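Local coordinates for protein homoserine O-acetyltransferase (Bacillus anthracis str. 'Ames Ancestor', PDB 3I1I) that probably transfers an acetyl group from acetyl-CoA to the hydroxyl of homoserine, at residues G177-P182 with K316-Q321; Y325-V330 with V342-S347; G209-E214 with L274-S279. All coordinates share one frame; numbering follows the deposited sequence. Where two conformers were deposited one is given.

Contact 1 (G177-P182 with K316-Q321)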
loop_
_atom_site.group_PDB
_atom_site.type_symbol
_atom_site.label_atom_id
_atom_site.label_comp_id
_atom_site.label_asym_id
_atom_site.label_seq_id
_atom_site.Cartn_x
_atom_site.Cartn_y
_atom_site.Cartn_z
ATOM N N GLY A 177 18.665 22.007 -3.484
ATOM C CA GLY A 177 17.808 20.931 -3.087
ATOM C C GLY A 177 16.821 20.669 -4.214
ATOM O O GLY A 177 15.903 21.494 -4.470
ATOM N N VAL A 178 17.005 19.535 -4.884
ATOM C CA VAL A 178 16.172 19.159 -6.027
ATOM C C VAL A 178 15.069 18.167 -5.629
ATOM O O VAL A 178 15.309 17.208 -4.878
ATOM C CB VAL A 178 17.046 18.562 -7.152
ATOM C CG1 VAL A 178 16.183 18.323 -8.435
ATOM C CG2 VAL A 178 18.220 19.484 -7.446
ATOM N N ILE A 179 13.854 18.413 -6.109
ATOM C CA ILE A 179 12.656 17.556 -5.798
ATOM C C ILE A 179 12.628 17.047 -4.359
ATOM O O ILE A 179 12.561 15.866 -4.115
ATOM C CB ILE A 179 12.480 16.398 -6.825
ATOM C CG1 ILE A 179 13.755 15.515 -6.932
ATOM C CG2 ILE A 179 12.147 16.985 -8.196
ATOM C CD1 ILE A 179 13.483 14.123 -7.448
ATOM N N THR A 180 12.684 17.983 -3.412
ATOM C CA THR A 180 12.780 17.687 -1.992
ATOM C C THR A 180 11.911 18.694 -1.158
ATOM O O THR A 180 11.239 19.560 -1.707
ATOM C CB THR A 180 14.290 17.703 -1.532
ATOM O OG1 THR A 180 14.431 17.084 -0.238
ATOM C CG2 THR A 180 14.847 19.149 -1.483
ATOM N N ASN A 181 11.955 18.569 0.169
ATOM C CA ASN A 181 11.209 19.454 1.100
ATOM C C ASN A 181 11.900 19.432 2.462
ATOM O O ASN A 181 12.623 18.464 2.778
ATOM C CB ASN A 181 9.765 18.987 1.272
ATOM C CG ASN A 181 8.838 19.603 0.274
ATOM O OD1 ASN A 181 8.893 20.806 0.053
ATOM N ND2 ASN A 181 7.988 18.791 -0.357
ATOM N N PRO A 182 11.692 20.488 3.265
ATOM C CA PRO A 182 12.344 20.565 4.560
ATOM C C PRO A 182 11.786 19.572 5.564
ATOM O O PRO A 182 12.432 19.295 6.569
ATOM C CB PRO A 182 12.087 22.010 5.014
ATOM C CG PRO A 182 10.960 22.471 4.212
ATOM C CD PRO A 182 10.917 21.703 2.964
ATOM N N LYS A 316 6.546 20.879 -10.286
ATOM C CA LYS A 316 5.137 21.169 -10.066
ATOM C C LYS A 316 4.195 19.955 -10.087
ATOM O O LYS A 316 3.161 19.961 -9.427
ATOM C CB LYS A 316 4.693 22.124 -11.140
ATOM C CG LYS A 316 3.239 22.575 -11.032
ATOM C CD LYS A 316 3.016 23.694 -12.040
ATOM C CE LYS A 316 2.020 24.719 -11.534
ATOM N NZ LYS A 316 0.679 24.156 -11.702
ATOM N N GLN A 317 4.557 18.929 -10.851
ATOM C CA GLN A 317 3.785 17.708 -10.920
ATOM C C GLN A 317 4.257 16.627 -9.944
ATOM O O GLN A 317 3.815 15.478 -10.026
ATOM C CB GLN A 317 3.849 17.163 -12.343
ATOM C CG GLN A 317 3.016 17.935 -13.339
ATOM C CD GLN A 317 3.618 19.246 -13.772
ATOM O OE1 GLN A 317 4.851 19.410 -13.907
ATOM N NE2 GLN A 317 2.758 20.212 -13.975
ATOM N N ASP A 318 5.161 16.971 -9.034
ATOM C CA ASP A 318 5.676 15.983 -8.057
ATOM C C ASP A 318 4.601 15.689 -7.046
ATOM O O ASP A 318 4.182 16.607 -6.321
ATOM C CB ASP A 318 6.884 16.567 -7.326
ATOM C CG ASP A 318 7.687 15.543 -6.599
ATOM O OD1 ASP A 318 7.149 14.501 -6.119
ATOM O OD2 ASP A 318 8.886 15.825 -6.498
ATOM N N LEU A 319 4.155 14.430 -7.014
ATOM C CA LEU A 319 3.189 13.959 -6.047
ATOM C C LEU A 319 3.813 13.553 -4.719
ATOM O O LEU A 319 3.092 13.417 -3.687
ATOM C CB LEU A 319 2.427 12.764 -6.583
ATOM C CG LEU A 319 1.568 12.941 -7.843
ATOM C CD1 LEU A 319 1.262 11.536 -8.425
ATOM C CD2 LEU A 319 0.271 13.731 -7.600
ATOM N N LEU A 320 5.119 13.289 -4.716
ATOM C CA LEU A 320 5.800 12.833 -3.483
ATOM C C LEU A 320 6.235 14.025 -2.680
ATOM O O LEU A 320 6.188 13.993 -1.462
ATOM C CB LEU A 320 7.031 11.972 -3.777
ATOM C CG LEU A 320 6.731 10.560 -4.251
ATOM C CD1 LEU A 320 8.000 10.007 -4.921
ATOM C CD2 LEU A 320 6.252 9.668 -3.081
ATOM N N GLN A 321 6.641 15.078 -3.369
ATOM C CA GLN A 321 7.184 16.250 -2.731
ATOM C C GLN A 321 6.510 17.509 -3.284
ATOM O O GLN A 321 7.042 18.177 -4.183
ATOM C CB GLN A 321 8.702 16.303 -2.962
ATOM C CG GLN A 321 9.512 15.174 -2.253
ATOM C CD GLN A 321 9.310 15.156 -0.751
ATOM O OE1 GLN A 321 8.910 16.161 -0.130
ATOM N NE2 GLN A 321 9.519 14.009 -0.164
HETATM O O HOH W 1 9.376 19.820 -3.936
#
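The acid loop of a probable Ser-His-Asp catalytic triad, as in other alpha/beta hydrolases, meets the chain leaving strand 174-178 of the main sheet. Asp318, the likely acid, has CG anti to its backbone N (chi1 -165°). Asp318 OD1 takes two backbone donors: Leu320 N, on the anti lone pair, closes an Asx turn at 2.7 Å, and Gln321 N arrives from above the carboxylate plane at 2.9 Å. The other oxygen, Asp318 OD2, receives ND1 of His351 and lies 3.7 Å from Ile179 CB, where the two side chains cross at about a right angle. Ile179 keeps CG1 in the crowded position between N and the carbonyl carbon and also touches His351. The direct polar link runs between amides: Asn181 ND2 donates to Gln321 OE1 at 2.8 Å, in the plane of the acceptor carbonyl, with an N-H...O angle of 148°. The two side chains slide past each other in opposite directions, their amide planes 60° apart. Gln321 CG lies 3.6 Å from Ile179 O, and the bend at chi2 turns the amide toward Asn181. Pro322 O is a second acceptor for Asn181 ND2, and Gln321 NE2 bonds Asn184 OD1. A water lies 2.9 Å from both Thr180 O and Gln321 O. With OD1 held by two N-H groups and OD2 left to the histidine, the carboxylate is fixed in rotation; those donors would tend to stabilise its negative charge, consistent with an aspartate that orients and polarises His351.

Contact 2 (Y325-V330 with V342-S347)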
loop_
_atom_site.group_PDB
_atom_site.type_symbol
_atom_site.label_atom_id
_atom_site.label_comp_id
_atom_site.label_asym_id
_atom_site.label_seq_id
_atom_site.Cartn_x
_atom_site.Cartn_y
_atom_site.Cartn_z
ATOM N N TYR A 325 5.740 23.641 -0.283
ATOM C CA TYR A 325 6.581 23.794 0.904
ATOM C C TYR A 325 7.970 24.300 0.539
ATOM O O TYR A 325 8.653 24.825 1.398
ATOM C CB TYR A 325 6.647 22.495 1.705
ATOM C CG TYR A 325 5.273 21.938 1.965
ATOM C CD1 TYR A 325 4.398 22.591 2.820
ATOM C CD2 TYR A 325 4.823 20.803 1.289
ATOM C CE1 TYR A 325 3.103 22.116 3.029
ATOM C CE2 TYR A 325 3.545 20.296 1.503
ATOM C CZ TYR A 325 2.681 20.955 2.360
ATOM O OH TYR A 325 1.408 20.469 2.554
ATOM N N ASN A 326 8.392 24.185 -0.728
ATOM C CA ASN A 326 9.641 24.852 -1.135
ATOM C C ASN A 326 9.448 26.381 -1.069
ATOM O O ASN A 326 10.342 27.132 -0.604
ATOM C CB ASN A 326 10.083 24.453 -2.535
ATOM C CG ASN A 326 10.720 23.072 -2.627
ATOM O OD1 ASN A 326 11.502 22.847 -3.547
ATOM N ND2 ASN A 326 10.410 22.164 -1.710
ATOM N N TYR A 327 8.284 26.850 -1.532
ATOM C CA TYR A 327 7.974 28.291 -1.518
ATOM C C TYR A 327 7.904 28.820 -0.107
ATOM O O TYR A 327 8.422 29.898 0.197
ATOM C CB TYR A 327 6.678 28.584 -2.252
ATOM C CG TYR A 327 6.817 28.449 -3.747
ATOM C CD1 TYR A 327 7.381 29.472 -4.515
ATOM C CD2 TYR A 327 6.444 27.277 -4.389
ATOM C CE1 TYR A 327 7.566 29.330 -5.900
ATOM C CE2 TYR A 327 6.598 27.123 -5.763
ATOM C CZ TYR A 327 7.147 28.152 -6.512
ATOM O OH TYR A 327 7.261 27.970 -7.871
ATOM N N LYS A 328 7.299 28.049 0.790
ATOM C CA LYS A 328 7.201 28.486 2.179
ATOM C C LYS A 328 8.606 28.688 2.767
ATOM O O LYS A 328 8.912 29.742 3.318
ATOM C CB LYS A 328 6.406 27.466 2.996
ATOM C CG LYS A 328 6.240 27.809 4.455
ATOM C CD LYS A 328 5.188 28.921 4.670
ATOM C CE LYS A 328 5.794 30.279 5.046
ATOM N NZ LYS A 328 5.119 30.760 6.289
HETATM N N MSE A 329 9.449 27.682 2.622
HETATM C CA MSE A 329 10.815 27.691 3.152
HETATM C C MSE A 329 11.635 28.857 2.617
HETATM O O MSE A 329 12.332 29.543 3.368
HETATM C CB MSE A 329 11.491 26.368 2.812
HETATM C CG MSE A 329 13.000 26.396 2.818
HETATM SE SE MSE A 329 13.709 24.604 2.591
HETATM C CE MSE A 329 15.635 24.982 2.523
ATOM N N VAL A 330 11.546 29.075 1.313
ATOM C CA VAL A 330 12.291 30.140 0.670
ATOM C C VAL A 330 11.798 31.498 1.163
ATOM O O VAL A 330 12.587 32.447 1.414
ATOM C CB VAL A 330 12.257 29.945 -0.872
ATOM C CG1 VAL A 330 12.527 31.261 -1.660
ATOM C CG2 VAL A 330 13.257 28.769 -1.249
ATOM N N VAL A 342 13.398 29.685 -5.496
ATOM C CA VAL A 342 12.764 28.492 -6.048
ATOM C C VAL A 342 12.868 28.600 -7.561
ATOM O O VAL A 342 12.595 29.638 -8.130
ATOM C CB VAL A 342 11.253 28.384 -5.715
ATOM C CG1 VAL A 342 10.681 27.120 -6.351
ATOM C CG2 VAL A 342 11.001 28.400 -4.191
ATOM N N TYR A 343 13.305 27.530 -8.203
ATOM C CA TYR A 343 13.220 27.419 -9.638
ATOM C C TYR A 343 12.426 26.154 -9.903
ATOM O O TYR A 343 12.918 25.054 -9.705
ATOM C CB TYR A 343 14.606 27.330 -10.198
ATOM C CG TYR A 343 14.690 27.274 -11.692
ATOM C CD1 TYR A 343 14.617 28.432 -12.456
ATOM C CD2 TYR A 343 14.891 26.053 -12.348
ATOM C CE1 TYR A 343 14.721 28.371 -13.833
ATOM C CE2 TYR A 343 14.996 25.985 -13.701
ATOM C CZ TYR A 343 14.916 27.135 -14.438
ATOM O OH TYR A 343 15.031 27.050 -15.788
ATOM N N GLU A 344 11.163 26.343 -10.272
ATOM C CA GLU A 344 10.195 25.255 -10.449
ATOM C C GLU A 344 10.176 24.741 -11.872
ATOM O O GLU A 344 10.001 25.492 -12.808
ATOM C CB GLU A 344 8.787 25.706 -10.060
ATOM C CG GLU A 344 7.803 24.550 -10.085
ATOM C CD GLU A 344 6.537 24.827 -9.292
ATOM O OE1 GLU A 344 5.996 25.935 -9.410
ATOM O OE2 GLU A 344 6.063 23.944 -8.555
ATOM N N ILE A 345 10.351 23.445 -12.024
ATOM C CA ILE A 345 10.223 22.816 -13.323
ATOM C C ILE A 345 8.879 22.102 -13.477
ATOM O O ILE A 345 8.168 21.831 -12.496
ATOM C CB ILE A 345 11.373 21.803 -13.574
ATOM C CG1 ILE A 345 11.306 20.611 -12.607
ATOM C CG2 ILE A 345 12.775 22.534 -13.533
ATOM C CD1 ILE A 345 12.486 19.644 -12.789
ATOM N N GLU A 346 8.572 21.786 -14.729
ATOM C CA GLU A 346 7.344 21.078 -15.111
ATOM C C GLU A 346 7.650 19.918 -16.021
ATOM O O GLU A 346 8.410 20.039 -16.952
ATOM C CB GLU A 346 6.398 22.016 -15.829
ATOM C CG GLU A 346 6.152 23.292 -15.036
ATOM C CD GLU A 346 4.784 23.912 -15.261
ATOM O OE1 GLU A 346 3.743 23.190 -15.367
ATOM O OE2 GLU A 346 4.757 25.160 -15.294
ATOM N N SER A 347 7.030 18.787 -15.761
ATOM C CA SER A 347 7.279 17.625 -16.555
ATOM C C SER A 347 6.264 16.545 -16.265
ATOM O O SER A 347 5.842 16.373 -15.130
ATOM C CB SER A 347 8.689 17.099 -16.259
ATOM O OG SER A 347 8.817 15.794 -16.734
#
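Helix 324-335 runs past the chain emerging from edge strand 340-342, the closest CA atoms, those of Tyr327 and Val342, being 6.6 Å apart. Strand 309-313, this helix and the adjacent parallel strand 340-342 form a beta-alpha-beta crossover, and the contact packs the crossover helix on the chain leaving its second strand. Val342 carries most of the apolar contact by dividing its two methyls. Val342 CG1, anti to the backbone N, lies over a face of the Tyr327 ring in a CH-pi contact, 4.1 Å from the centroid and 27° off the normal. Val342 CG2 sits over the same ring nearer its rim, 3.8 Å from Tyr327 CD1, and also reaches back to Val330, whose CG2 is 3.7 Å away. Beyond the valine, the ring ends in a polar contact: Tyr327 OH donates to Glu344 OE1 at 2.8 Å. That oxygen lies at the ring edge, near the ring plane, whereas the hydroxyl stands above the carboxylate plane, 64° out of it; the two flat groups are turned 61° apart. Glu344 reaches it with CG anti to the backbone N and an extended chain, while its OE2 bonds Ser323 OG, just before the helix. Each carboxylate oxygen thus has a hydroxyl partner, which fixes the rotation of the group. Two such partners should favour the ionised carboxylate, and the apolar face with a polar rim gives the exposed Tyr327 a defined ring orientation.

Contact 3 (G209-E214 with L274-S279); sequences GKYGEE and LVDANS
Tyr211 runs its ring up to the start of helix 277-289, its hydroxyl lying between Asp276 OD1 and Asn278 N. The ring reaches it from the crowded rotamer, CG between the backbone N and the carbonyl carbon (chi1 49°). Tyr211 OH both gives and accepts: it donates to Asp276 OD1 at 2.6 Å, from above the carboxylate plane, and takes Asn278 N at 3.0 Å in a nearly straight bond of 169°. Asp276 OD1 and Asn278 OD1 both lie at the ring edge, the latter 3.2 Å from Tyr211 CE2. Asp276 is the N-cap of the helix; its OD2 receives Ser279 N at 3.0 Å and Ser279 OG at 2.9 Å, the hydroxyl on the anti lone pair. One carboxylate therefore caps the helix with one oxygen and holds the tyrosine with the other. Asn278 meets the ring tip to tip, its amide turned 57° from the ring plane, and sends ND2 to a lone pair of Gly209 O at 2.9 Å, while its OD1 accepts from Trp206 NE1. Tyr211 opens a type II' turn, closed by Glu214 N on Tyr211 O. Gln215 bonds Asp276 OD1 and Ala277 N. The contact joins the loop between helices 186-202 and 217-228 to the N-terminus of helix 277-289, all among the helices inserted between strands 174-178 and 309-313, probably the lid of the alpha/beta hydrolase fold.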
loop_
_atom_site.group_PDB
_atom_site.type_symbol
_atom_site.label_atom_id
_atom_site.label_comp_id
_atom_site.label_asym_id
_atom_site.label_seq_id
_atom_site.Cartn_x
_atom_site.Cartn_y
_atom_site.Cartn_z
ATOM N N GLY A 209 12.247 -10.120 10.495
ATOM C CA GLY A 209 13.497 -9.504 10.082
ATOM C C GLY A 209 14.629 -10.500 9.911
ATOM O O GLY A 209 15.669 -10.143 9.374
ATOM N N LYS A 210 14.425 -11.748 10.316
ATOM C CA LYS A 210 15.492 -12.752 10.223
ATOM C C LYS A 210 15.346 -13.700 9.027
ATOM O O LYS A 210 15.533 -14.891 9.151
ATOM C CB LYS A 210 15.587 -13.558 11.524
ATOM C CG LYS A 210 15.420 -12.706 12.786
ATOM C CD LYS A 210 16.572 -12.896 13.753
ATOM C CE LYS A 210 16.176 -12.485 15.190
ATOM N NZ LYS A 210 17.322 -12.602 16.173
ATOM N N TYR A 211 15.057 -13.157 7.860
ATOM C CA TYR A 211 14.797 -13.980 6.670
ATOM C C TYR A 211 16.090 -14.436 5.991
ATOM O O TYR A 211 16.052 -15.186 5.006
ATOM C CB TYR A 211 13.944 -13.204 5.666
ATOM C CG TYR A 211 14.499 -11.815 5.428
ATOM C CD1 TYR A 211 15.556 -11.611 4.557
ATOM C CD2 TYR A 211 13.999 -10.714 6.128
ATOM C CE1 TYR A 211 16.101 -10.335 4.379
ATOM C CE2 TYR A 211 14.531 -9.457 5.961
ATOM C CZ TYR A 211 15.581 -9.268 5.086
ATOM O OH TYR A 211 16.099 -8.024 4.891
ATOM N N GLY A 212 17.224 -13.923 6.458
ATOM C CA GLY A 212 18.523 -14.264 5.873
ATOM C C GLY A 212 18.663 -13.924 4.395
ATOM O O GLY A 212 18.667 -12.750 4.004
ATOM N N GLU A 213 18.781 -14.955 3.566
ATOM C CA GLU A 213 19.017 -14.763 2.134
ATOM C C GLU A 213 17.728 -14.815 1.330
ATOM O O GLU A 213 17.719 -14.455 0.157
ATOM C CB GLU A 213 20.010 -15.816 1.603
ATOM C CG GLU A 213 21.459 -15.706 2.186
ATOM C CD GLU A 213 21.960 -14.259 2.277
ATOM O OE1 GLU A 213 21.951 -13.559 1.225
ATOM O OE2 GLU A 213 22.358 -13.824 3.399
ATOM N N GLU A 214 16.643 -15.243 1.960
ATOM C CA GLU A 214 15.343 -15.293 1.289
ATOM C C GLU A 214 14.455 -14.082 1.582
ATOM O O GLU A 214 13.674 -14.069 2.540
ATOM C CB GLU A 214 14.635 -16.588 1.631
ATOM C CG GLU A 214 15.058 -17.694 0.687
ATOM C CD GLU A 214 14.790 -19.060 1.248
ATOM O OE1 GLU A 214 14.049 -19.813 0.580
ATOM O OE2 GLU A 214 15.312 -19.365 2.356
ATOM N N LEU A 274 18.039 -6.700 -6.562
ATOM C CA LEU A 274 19.242 -6.549 -5.758
ATOM C C LEU A 274 19.019 -5.951 -4.386
ATOM O O LEU A 274 19.984 -5.573 -3.727
ATOM C CB LEU A 274 20.256 -5.640 -6.479
ATOM C CG LEU A 274 20.878 -6.118 -7.812
ATOM C CD1 LEU A 274 22.243 -5.347 -8.096
ATOM C CD2 LEU A 274 21.054 -7.676 -7.866
ATOM N N VAL A 275 17.778 -5.877 -3.935
ATOM C CA VAL A 275 17.415 -4.989 -2.837
ATOM C C VAL A 275 17.183 -5.770 -1.568
ATOM O O VAL A 275 16.705 -6.886 -1.620
ATOM C CB VAL A 275 16.160 -4.175 -3.229
ATOM C CG1 VAL A 275 15.504 -3.512 -2.039
ATOM C CG2 VAL A 275 16.547 -3.157 -4.289
ATOM N N ASP A 276 17.537 -5.176 -0.420
ATOM C CA ASP A 276 17.296 -5.802 0.887
ATOM C C ASP A 276 16.107 -5.184 1.633
ATOM O O ASP A 276 16.041 -3.980 1.841
ATOM C CB ASP A 276 18.531 -5.688 1.763
ATOM C CG ASP A 276 18.318 -6.298 3.145
ATOM O OD1 ASP A 276 18.007 -7.522 3.216
ATOM O OD2 ASP A 276 18.442 -5.542 4.132
ATOM N N ALA A 277 15.208 -6.031 2.102
ATOM C CA ALA A 277 13.929 -5.592 2.682
ATOM C C ALA A 277 14.125 -4.776 3.956
ATOM O O ALA A 277 13.568 -3.681 4.065
ATOM C CB ALA A 277 12.987 -6.802 2.944
ATOM N N ASN A 278 14.880 -5.307 4.917
ATOM C CA ASN A 278 15.141 -4.582 6.166
ATOM C C ASN A 278 15.768 -3.204 5.881
ATOM O O ASN A 278 15.398 -2.198 6.516
ATOM C CB ASN A 278 16.049 -5.387 7.101
ATOM C CG ASN A 278 15.357 -6.628 7.686
ATOM O OD1 ASN A 278 14.132 -6.742 7.691
ATOM N ND2 ASN A 278 16.142 -7.535 8.212
ATOM N N SER A 279 16.685 -3.174 4.909
ATOM C CA SER A 279 17.334 -1.963 4.519
ATOM C C SER A 279 16.289 -0.959 3.997
ATOM O O SER A 279 16.309 0.247 4.325
ATOM C CB SER A 279 18.390 -2.238 3.448
ATOM O OG SER A 279 19.525 -2.866 4.016
#

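From the N terminus, the chain enters contact 1 as it leaves strand 174-178, then passes through helix 186-202 to 209-214. Contact 3 closes first, when 274-279 returns, and so falls wholly within the longer loop that contact 1 completes at 316-321. Contact 2 follows in series, a short return from helix 324-335 through strand 340-342, the second half of a beta-alpha-beta crossover. Contacts 1 and 2 adjoin, with centres about 8 Å apart: Thr180 O probably bonds Asn326 ND2, and Lys316 N probably bonds Ile345 O, uniting the ends of three sheet strands with helix 324-335. Contact 3 lies across the chain's centre, about 29 Å from contact 1 centre to centre, among the inserted helices.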